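Local atomic coordinates of retinol dehydratase (Spodoptera frugiperda, PDB entry 1FMJ), a protein that dehydrates retinol, probably by way of a sulfated intermediate, using a sulfotransferase-type fold that binds adenosine-3',5'-diphosphate. Residues 60-65 with 151-156; 82-87 with 100-105. All coordinates share one frame; numbering follows the deposited sequence.

Contact 1 of 2, residues 60-65 with 151-156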
loop_
_atom_site.group_PDB
_atom_site.type_symbol
_atom_site.label_atom_id
_atom_site.label_comp_id
_atom_site.label_asym_id
_atom_site.label_seq_id
_atom_site.Cartn_x
_atom_site.Cartn_y
_atom_site.Cartn_z
ATOM N N PRO A 60 -18.914 -5.550 7.359
ATOM C CA PRO A 60 -19.515 -4.789 8.454
ATOM C C PRO A 60 -18.451 -3.894 9.079
ATOM O O PRO A 60 -17.324 -4.340 9.330
ATOM C CB PRO A 60 -19.990 -5.878 9.410
ATOM C CG PRO A 60 -20.320 -7.000 8.479
ATOM C CD PRO A 60 -19.142 -6.991 7.533
ATOM N N LEU A 61 -18.803 -2.636 9.316
ATOM C CA LEU A 61 -17.866 -1.689 9.902
ATOM C C LEU A 61 -18.292 -1.230 11.291
ATOM O O LEU A 61 -19.475 -1.277 11.641
ATOM C CB LEU A 61 -17.691 -0.486 8.972
ATOM C CG LEU A 61 -17.140 -0.863 7.585
ATOM C CD1 LEU A 61 -17.011 0.383 6.740
ATOM C CD2 LEU A 61 -15.780 -1.547 7.724
ATOM N N ARG A 62 -17.310 -0.780 12.067
ATOM C CA ARG A 62 -17.520 -0.331 13.433
ATOM C C ARG A 62 -17.018 1.094 13.623
ATOM O O ARG A 62 -16.033 1.495 13.006
ATOM C CB ARG A 62 -16.778 -1.268 14.379
ATOM C CG ARG A 62 -17.024 -2.737 14.057
ATOM C CD ARG A 62 -16.183 -3.653 14.931
ATOM N NE ARG A 62 -16.443 -5.061 14.647
ATOM C CZ ARG A 62 -15.699 -6.065 15.100
ATOM N NH1 ARG A 62 -14.647 -5.823 15.862
ATOM N NH2 ARG A 62 -16.003 -7.313 14.780
ATOM N N PRO A 63 -17.689 1.876 14.492
ATOM C CA PRO A 63 -17.318 3.267 14.769
ATOM C C PRO A 63 -15.903 3.468 15.302
ATOM O O PRO A 63 -15.359 4.560 15.184
ATOM C CB PRO A 63 -18.389 3.725 15.761
ATOM C CG PRO A 63 -18.772 2.455 16.463
ATOM C CD PRO A 63 -18.840 1.469 15.320
ATOM N N THR A 64 -15.301 2.428 15.879
ATOM C CA THR A 64 -13.938 2.563 16.400
ATOM C C THR A 64 -12.885 2.107 15.396
ATOM O O THR A 64 -11.695 2.134 15.691
ATOM C CB THR A 64 -13.720 1.770 17.713
ATOM O OG1 THR A 64 -14.036 0.391 17.496
ATOM C CG2 THR A 64 -14.581 2.328 18.829
ATOM N N ASP A 65 -13.317 1.689 14.212
ATOM C CA ASP A 65 -12.374 1.255 13.182
ATOM C C ASP A 65 -11.565 2.446 12.676
ATOM O O ASP A 65 -12.096 3.548 12.539
ATOM C CB ASP A 65 -13.105 0.657 11.972
ATOM C CG ASP A 65 -13.732 -0.684 12.260
ATOM O OD1 ASP A 65 -13.496 -1.225 13.352
ATOM O OD2 ASP A 65 -14.458 -1.202 11.381
ATOM N N ALA A 151 -13.471 -9.478 10.382
ATOM C CA ALA A 151 -14.644 -10.026 11.064
ATOM C C ALA A 151 -14.280 -10.826 12.309
ATOM O O ALA A 151 -15.045 -10.876 13.269
ATOM C CB ALA A 151 -15.441 -10.907 10.098
ATOM N N ALA A 152 -13.106 -11.445 12.284
ATOM C CA ALA A 152 -12.641 -12.258 13.395
ATOM C C ALA A 152 -12.185 -11.435 14.609
ATOM O O ALA A 152 -12.217 -11.920 15.741
ATOM C CB ALA A 152 -11.515 -13.174 12.919
ATOM N N VAL A 153 -11.766 -10.195 14.383
ATOM C CA VAL A 153 -11.333 -9.353 15.494
ATOM C C VAL A 153 -12.520 -9.096 16.431
ATOM O O VAL A 153 -13.577 -8.653 15.991
ATOM C CB VAL A 153 -10.771 -8.005 14.985
ATOM C CG1 VAL A 153 -10.456 -7.089 16.163
ATOM C CG2 VAL A 153 -9.507 -8.250 14.153
ATOM N N PRO A 154 -12.368 -9.392 17.731
ATOM C CA PRO A 154 -13.459 -9.176 18.696
ATOM C C PRO A 154 -13.859 -7.699 18.779
ATOM O O PRO A 154 -13.006 -6.824 18.682
ATOM C CB PRO A 154 -12.862 -9.663 20.018
ATOM C CG PRO A 154 -11.819 -10.640 19.608
ATOM C CD PRO A 154 -11.197 -9.992 18.387
ATOM N N PRO A 155 -15.158 -7.409 18.985
ATOM C CA PRO A 155 -15.655 -6.034 19.082
ATOM C C PRO A 155 -14.944 -5.199 20.139
ATOM O O PRO A 155 -14.838 -3.981 19.998
ATOM C CB PRO A 155 -17.133 -6.221 19.425
ATOM C CG PRO A 155 -17.463 -7.519 18.776
ATOM C CD PRO A 155 -16.267 -8.366 19.138
ATOM N N THR A 156 -14.461 -5.853 21.193
ATOM C CA THR A 156 -13.780 -5.149 22.274
ATOM C C THR A 156 -12.339 -4.794 21.948
ATOM O O THR A 156 -11.606 -4.273 22.795
ATOM C CB THR A 156 -13.809 -5.967 23.572
ATOM O OG1 THR A 156 -13.430 -7.315 23.293
ATOM C CG2 THR A 156 -15.201 -5.952 24.182
HETATM O O HOH W 1 -13.738 -3.700 17.396
#

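Contact 2 of 2, residues 82-87 with 100-105. With RTL (retinol), chain H.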
loop_
_atom_site.group_PDB
_atom_site.type_symbol
_atom_site.label_atom_id
_atom_site.label_comp_id
_atom_site.label_asym_id
_atom_site.label_seq_id
_atom_site.Cartn_x
_atom_site.Cartn_y
_atom_site.Cartn_z
ATOM N N LEU A 82 2.317 6.231 13.350
ATOM C CA LEU A 82 1.842 7.456 13.980
ATOM C C LEU A 82 0.439 7.237 14.534
ATOM O O LEU A 82 0.173 7.503 15.708
ATOM C CB LEU A 82 1.803 8.603 12.965
ATOM C CG LEU A 82 3.139 9.116 12.439
ATOM C CD1 LEU A 82 2.895 10.175 11.357
ATOM C CD2 LEU A 82 3.945 9.690 13.588
ATOM N N VAL A 83 -0.450 6.748 13.672
ATOM C CA VAL A 83 -1.837 6.491 14.037
ATOM C C VAL A 83 -1.986 5.507 15.196
ATOM O O VAL A 83 -2.858 5.674 16.044
ATOM C CB VAL A 83 -2.634 5.948 12.815
ATOM C CG1 VAL A 83 -4.001 5.437 13.253
ATOM C CG2 VAL A 83 -2.800 7.041 11.769
ATOM N N TRP A 84 -1.147 4.479 15.243
ATOM C CA TRP A 84 -1.268 3.504 16.314
ATOM C C TRP A 84 -0.824 4.089 17.637
ATOM O O TRP A 84 -1.491 3.918 18.648
ATOM C CB TRP A 84 -0.444 2.248 16.023
ATOM C CG TRP A 84 -0.923 1.040 16.786
ATOM C CD1 TRP A 84 -1.899 0.160 16.403
ATOM C CD2 TRP A 84 -0.469 0.598 18.071
ATOM N NE1 TRP A 84 -2.078 -0.801 17.370
ATOM C CE2 TRP A 84 -1.213 -0.559 18.403
ATOM C CE3 TRP A 84 0.495 1.066 18.975
ATOM C CZ2 TRP A 84 -1.021 -1.260 19.601
ATOM C CZ3 TRP A 84 0.685 0.367 20.171
ATOM C CH2 TRP A 84 -0.071 -0.782 20.469
ATOM N N LEU A 85 0.308 4.773 17.633
ATOM C CA LEU A 85 0.821 5.364 18.863
ATOM C C LEU A 85 -0.126 6.417 19.417
ATOM O O LEU A 85 -0.356 6.476 20.625
ATOM C CB LEU A 85 2.206 5.974 18.621
ATOM C CG LEU A 85 3.317 4.926 18.500
ATOM C CD1 LEU A 85 4.613 5.549 17.989
ATOM C CD2 LEU A 85 3.519 4.277 19.868
ATOM N N ILE A 86 -0.680 7.237 18.526
ATOM C CA ILE A 86 -1.598 8.295 18.927
ATOM C C ILE A 86 -2.903 7.747 19.504
ATOM O O ILE A 86 -3.443 8.304 20.457
ATOM C CB ILE A 86 -1.905 9.228 17.739
ATOM C CG1 ILE A 86 -0.607 9.909 17.288
ATOM C CG2 ILE A 86 -2.960 10.262 18.141
ATOM C CD1 ILE A 86 -0.763 10.873 16.125
ATOM N N GLU A 87 -3.407 6.661 18.925
ATOM C CA GLU A 87 -4.636 6.047 19.413
ATOM C C GLU A 87 -4.351 5.253 20.683
ATOM O O GLU A 87 -5.265 4.948 21.440
ATOM C CB GLU A 87 -5.235 5.106 18.355
ATOM C CG GLU A 87 -5.681 5.774 17.063
ATOM C CD GLU A 87 -6.901 6.656 17.246
ATOM O OE1 GLU A 87 -6.957 7.393 18.250
ATOM O OE2 GLU A 87 -7.799 6.631 16.377
ATOM N N SER A 100 2.615 -5.839 11.467
ATOM C CA SER A 100 1.743 -6.797 10.806
ATOM C C SER A 100 0.768 -7.461 11.779
ATOM O O SER A 100 -0.187 -8.100 11.357
ATOM C CB SER A 100 2.575 -7.856 10.085
ATOM O OG SER A 100 3.423 -8.539 10.987
ATOM N N LEU A 101 1.011 -7.312 13.079
ATOM C CA LEU A 101 0.121 -7.875 14.089
ATOM C C LEU A 101 -0.795 -6.784 14.649
ATOM O O LEU A 101 -1.838 -7.073 15.228
ATOM C CB LEU A 101 0.929 -8.507 15.236
ATOM C CG LEU A 101 1.339 -9.991 15.144
ATOM C CD1 LEU A 101 1.858 -10.325 13.759
ATOM C CD2 LEU A 101 2.403 -10.294 16.194
ATOM N N ARG A 102 -0.407 -5.526 14.479
ATOM C CA ARG A 102 -1.212 -4.430 14.994
ATOM C C ARG A 102 -2.259 -3.965 13.981
ATOM O O ARG A 102 -3.257 -3.341 14.344
ATOM C CB ARG A 102 -0.298 -3.274 15.415
ATOM C CG ARG A 102 0.453 -3.539 16.731
ATOM C CD ARG A 102 1.396 -2.390 17.102
ATOM N NE ARG A 102 2.609 -2.419 16.293
ATOM C CZ ARG A 102 3.305 -1.347 15.935
ATOM N NH1 ARG A 102 2.909 -0.131 16.306
ATOM N NH2 ARG A 102 4.406 -1.493 15.208
ATOM N N TYR A 103 -2.026 -4.297 12.714
ATOM C CA TYR A 103 -2.928 -3.933 11.629
ATOM C C TYR A 103 -3.315 -5.152 10.799
ATOM O O TYR A 103 -2.527 -6.080 10.638
ATOM C CB TYR A 103 -2.259 -2.934 10.675
ATOM C CG TYR A 103 -2.277 -1.491 11.122
ATOM C CD1 TYR A 103 -1.383 -1.017 12.075
ATOM C CD2 TYR A 103 -3.176 -0.592 10.559
ATOM C CE1 TYR A 103 -1.382 0.320 12.453
ATOM C CE2 TYR A 103 -3.186 0.748 10.930
ATOM C CZ TYR A 103 -2.287 1.193 11.876
ATOM O OH TYR A 103 -2.298 2.516 12.220
ATOM N N ILE A 104 -4.534 -5.147 10.280
ATOM C CA ILE A 104 -4.969 -6.219 9.406
ATOM C C ILE A 104 -4.797 -5.619 8.025
ATOM O O ILE A 104 -5.255 -4.507 7.757
ATOM C CB ILE A 104 -6.446 -6.587 9.595
ATOM C CG1 ILE A 104 -6.636 -7.299 10.935
ATOM C CG2 ILE A 104 -6.913 -7.482 8.425
ATOM C CD1 ILE A 104 -8.067 -7.660 11.233
ATOM N N TYR A 105 -4.099 -6.344 7.169
ATOM C CA TYR A 105 -3.856 -5.903 5.814
ATOM C C TYR A 105 -5.040 -6.448 5.030
ATOM O O TYR A 105 -5.053 -7.608 4.647
ATOM C CB TYR A 105 -2.535 -6.503 5.328
ATOM C CG TYR A 105 -2.042 -5.989 3.999
ATOM C CD1 TYR A 105 -0.810 -6.400 3.504
ATOM C CD2 TYR A 105 -2.808 -5.120 3.227
ATOM C CE1 TYR A 105 -0.344 -5.968 2.270
ATOM C CE2 TYR A 105 -2.358 -4.679 1.990
ATOM C CZ TYR A 105 -1.120 -5.111 1.517
ATOM O OH TYR A 105 -0.658 -4.695 0.291
HETATM C C1 RTL H . 5.341 -13.780 -1.890
HETATM C C2 RTL H . 4.993 -14.909 -2.913
HETATM C C3 RTL H . 3.853 -15.806 -2.445
HETATM C C4 RTL H . 3.014 -15.876 -1.172
HETATM C C5 RTL H . 3.502 -14.720 -0.296
HETATM C C6 RTL H . 4.505 -13.772 -0.555
HETATM C C7 RTL H . 4.859 -12.688 0.400
HETATM C C8 RTL H . 4.180 -11.509 0.509
HETATM C C9 RTL H . 4.523 -10.432 1.447
HETATM C C10 RTL H . 3.734 -9.297 1.433
HETATM C C11 RTL H . 3.822 -8.061 2.242
HETATM C C12 RTL H . 3.733 -6.935 1.457
HETATM C C13 RTL H . 3.758 -5.476 1.692
HETATM C C14 RTL H . 3.670 -4.383 0.876
HETATM C C15 RTL H . 2.353 -3.762 0.659
HETATM O O1 RTL H . 2.072 -2.810 1.596
HETATM C C16 RTL H . 5.118 -12.541 -2.779
HETATM C C17 RTL H . 6.854 -13.965 -1.692
HETATM C C18 RTL H . 2.726 -14.727 1.030
HETATM C C19 RTL H . 5.727 -10.596 2.395
HETATM C C20 RTL H . 3.930 -5.281 3.208
HETATM O O HOH W 2 -3.714 -3.328 17.159
#

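Contact 1 of 2, residues 60-65 with 151-156
Arg62 takes hold of the backbone carbonyl of Val153 end-on, with two nitrogens directed at one oxygen. NH1 and NH2 each lie 3.0 Å from Val153 O, and both N-H...O angles are 146°, bent because the single acceptor sits between the two donors. The oxygen lies close to the guanidinium plane. The two donors meet the carbonyl differently: NH2 comes in nearly along the C=O axis (174°), whereas NH1 stands well above the carbonyl plane. Arg62 opens a type I beta turn that closes at Asp65, just before strand 66-70 of the parallel sheet of the sulfotransferase fold; Val153 lies in the loop after helix 146-152. The turn is closed by Asp65 N bonding to Arg62 O at 3.0 Å. Asp65 OD2 in turn receives the N-H of Arg62 at 3.0 Å, from above the carboxylate plane, so backbone and side chain both tie the two ends together. OD2 also forms a salt bridge with Arg159, whose charge lies close to that of Arg62, and the carboxylate probably eases this crowding. Water 1 extends the polar link: it accepts from Arg62 NH1 at 2.8 Å and lies within hydrogen-bonding distance of Pro155 O. The side chain reaches across because CG is anti to the carbonyl carbon (chi1 -47°) and the chain then runs extended to NE. Packing completes this surface contact, with Pro155 lying against one guanidinium face and its CG 4.1 Å above the plane, displaced toward the rim. Pro155 CA comes closer, 3.4 Å from Arg62 NH1.

Contact 2 of 2, residues 82-87 with 100-105
Trp84 and Arg102 make the main packing contact between helix 76-87 and the end of helix 99-102, where the chain turns into edge strand 104-105 of the parallel sheet. Arg102 CD sits over the centre of the indole, 3.4 Å from Trp84 CE2 and 3.6 Å from the centroid of the six-membered ring, a CH-pi contact on the face. A bend at chi3 (-76°) then turns the chain beyond CD, so that the guanidinium stands nearly upright to the indole, 87° between planes, with an edge toward Trp84. At 5.0 Å from Arg102 CZ to the six-membered ring centroid, cation-pi attraction is weak at most. Among aromatic contacts, Trp84 CD1 lies 4.0 Å from Tyr103 CE1, with the five-membered ring and the phenol oblique at 49°. The Tyr103 hydroxyl also abuts Val83, OH to CB 3.5 Å. Polar links run round the packing: water 2 accepts from Trp84 NE1 at 3.0 Å and donates to Arg102 O. Arg102 NH1 forms a salt bridge with Glu81, and Tyr103 OH hydrogen-bonds to Gln80 O. With an alanine in place of Trp84, the Arg102 methylenes would probably lose the surface they lie on, and water 2 its indole donor. The chemistry implies division of labour: Arg102 packs through its aliphatic chain, while its charge is answered by Glu81 from the same helix as Trp84.

Along the chain, contact 2 is nested inside the loop closed by contact 1, and their centres are about 14 Å apart. They meet directly where Val153 CG2 packs on Ile104 CD1 at 3.3 Å. Ile104 belongs to edge strand 104-105, which pairs through its backbone with Phe160 and Lys162, so one sheet edge borders both contacts. Contact 1 is peripheral, its centre about 21 Å from that of the chain. Contact 2 leads inward: the side chain of Tyr103 is about 11 Å from adenosine-3',5'-diphosphate, and Tyr105, two residues on, lines the retinol pocket with its OH 3.2 Å from retinol C15.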